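Local coordinates for protein tRNA (adenine(9)-N1)-methyltransferase (Sulfolobus acidocaldarius, PDB 5A7Z) that catalyses the S-adenosyl-L-methionine-dependent methylation of N1 of adenosine at position 9 in tRNA, at residues I53-K58 against K98-H103. Sequence-based numbering, arbitrary orientation.
Sequences IKMLLK and KKVSIH
M55, a selenomethionine on the last turn of helix 48-57, and K99 lie alongside each other and run in opposite directions, the lysine ending at the carbonyl of M55 and the selenomethionine ending at the backbone of V100. The two side chains come closest at CG of M55 and CD of K99, 3.9 Å apart. At the lysine end, NZ of K99 donates a hydrogen bond of 3.2 Å to O of M55, bent at the acceptor with a C=O...N angle of 140°. The same ammonium also bonds O of Y60, so one charged group ties a carbonyl of the last helical turn to that of Y60, where strand 60-75 begins; it would probably offset the negative end of the helix dipole.

At the other end, M55 extends with CG anti to its backbone N (chi1 -174°) and turns only at chi3, 63°, which lays the terminal methyl over the extended loop. Its SE sits 3.6 Å from N of V100 and its CE 3.5 Å from O of V100. The two side chains cross nearly perpendicularly, SE standing 4.1 Å from CG2 of V100. Farther along, CE meets CG2 of I102 at 4.4 Å. F27 of helix 22-33 touches both M55 and V100, adding to the apolar contact. Apolar packing and one lysine-to-carbonyl bond thus join helix 48-57 to the linker between strand 91-95 of the N-terminal sheet and strand 109-113 of the SPOUT methyltransferase fold.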
# COMPACT_ATOMS: atom_id res chain seq x y z
N ILE A 53 7.02 -7.25 -6.53
CA ILE A 53 7.54 -5.92 -6.67
C ILE A 53 8.78 -5.92 -7.56
O ILE A 53 8.92 -5.05 -8.43
CB ILE A 53 7.90 -5.26 -5.30
CG1 ILE A 53 6.71 -4.46 -4.78
CG2 ILE A 53 9.07 -4.29 -5.45
CD1 ILE A 53 6.29 -3.32 -5.71
N LYS A 54 9.68 -6.87 -7.33
CA LYS A 54 10.90 -6.92 -8.12
C LYS A 54 10.59 -7.28 -9.58
O LYS A 54 11.28 -6.85 -10.51
CB LYS A 54 11.90 -7.89 -7.51
CG LYS A 54 12.57 -7.35 -6.24
CD LYS A 54 14.06 -7.70 -6.21
CE LYS A 54 14.79 -7.05 -5.02
NZ LYS A 54 16.20 -7.51 -4.94
N MSE A 55 9.55 -8.06 -9.77
CA MSE A 55 9.21 -8.50 -11.10
C MSE A 55 8.58 -7.36 -11.85
O MSE A 55 8.78 -7.21 -13.04
CB MSE A 55 8.27 -9.69 -11.02
CG MSE A 55 8.04 -10.24 -12.42
SE MSE A 55 6.98 -11.89 -12.31
CE MSE A 55 5.39 -10.98 -11.56
N LEU A 56 7.79 -6.55 -11.15
CA LEU A 56 7.07 -5.45 -11.78
C LEU A 56 7.95 -4.25 -12.04
O LEU A 56 7.76 -3.56 -13.02
CB LEU A 56 5.90 -5.00 -10.91
CG LEU A 56 4.70 -5.93 -10.84
CD1 LEU A 56 3.85 -5.60 -9.62
CD2 LEU A 56 3.88 -5.89 -12.14
N LEU A 57 8.91 -4.00 -11.16
CA LEU A 57 9.69 -2.76 -11.21
C LEU A 57 11.16 -2.94 -11.64
O LEU A 57 11.70 -2.06 -12.27
CB LEU A 57 9.63 -2.02 -9.85
CG LEU A 57 8.25 -1.51 -9.42
CD1 LEU A 57 8.30 -0.89 -8.02
CD2 LEU A 57 7.67 -0.52 -10.42
N LYS A 58 11.79 -4.07 -11.29
CA LYS A 58 13.28 -4.16 -11.30
C LYS A 58 13.88 -5.14 -12.30
O LYS A 58 15.06 -5.52 -12.16
CB LYS A 58 13.81 -4.57 -9.93
CG LYS A 58 13.37 -3.71 -8.77
CD LYS A 58 14.04 -2.36 -8.81
CE LYS A 58 13.33 -1.41 -7.87
NZ LYS A 58 13.29 -1.99 -6.51
N LYS A 98 12.02 -14.19 -17.03
CA LYS A 98 10.79 -13.81 -17.72
C LYS A 98 9.73 -13.43 -16.73
O LYS A 98 9.58 -14.06 -15.72
CB LYS A 98 10.28 -14.96 -18.61
CG LYS A 98 11.24 -15.31 -19.73
CD LYS A 98 10.73 -16.41 -20.65
CE LYS A 98 11.74 -16.68 -21.77
NZ LYS A 98 11.34 -17.82 -22.65
N LYS A 99 8.98 -12.40 -17.06
CA LYS A 99 7.85 -11.93 -16.28
C LYS A 99 6.63 -12.76 -16.52
O LYS A 99 6.45 -13.27 -17.58
CB LYS A 99 7.50 -10.54 -16.70
CG LYS A 99 8.68 -9.69 -17.02
CD LYS A 99 8.91 -8.71 -15.91
CE LYS A 99 10.00 -7.78 -16.29
NZ LYS A 99 11.01 -7.85 -15.25
N VAL A 100 5.78 -12.87 -15.53
CA VAL A 100 4.44 -13.42 -15.77
C VAL A 100 3.42 -12.34 -15.46
O VAL A 100 3.62 -11.56 -14.56
CB VAL A 100 4.16 -14.70 -14.96
CG1 VAL A 100 5.28 -15.70 -15.16
CG2 VAL A 100 3.95 -14.42 -13.47
N SER A 101 2.38 -12.27 -16.28
CA SER A 101 1.31 -11.30 -16.11
C SER A 101 0.52 -11.61 -14.86
O SER A 101 0.14 -12.75 -14.64
CB SER A 101 0.34 -11.38 -17.27
OG SER A 101 0.93 -10.90 -18.44
N ILE A 102 0.24 -10.58 -14.07
CA ILE A 102 -0.68 -10.75 -12.97
C ILE A 102 -1.73 -9.65 -12.95
O ILE A 102 -1.51 -8.56 -13.46
CB ILE A 102 0.07 -10.82 -11.62
CG1 ILE A 102 0.75 -9.51 -11.29
CG2 ILE A 102 1.09 -11.93 -11.65
CD1 ILE A 102 1.34 -9.49 -9.90
N HIS A 103 -2.89 -9.95 -12.40
CA HIS A 103 -3.94 -8.97 -12.41
C HIS A 103 -3.74 -8.03 -11.24
O HIS A 103 -4.09 -8.34 -10.11
CB HIS A 103 -5.33 -9.62 -12.35
CG HIS A 103 -6.43 -8.67 -12.73
ND1 HIS A 103 -7.21 -8.85 -13.85
CD2 HIS A 103 -6.82 -7.50 -12.19
CE1 HIS A 103 -8.06 -7.85 -13.96
NE2 HIS A 103 -7.84 -7.01 -12.96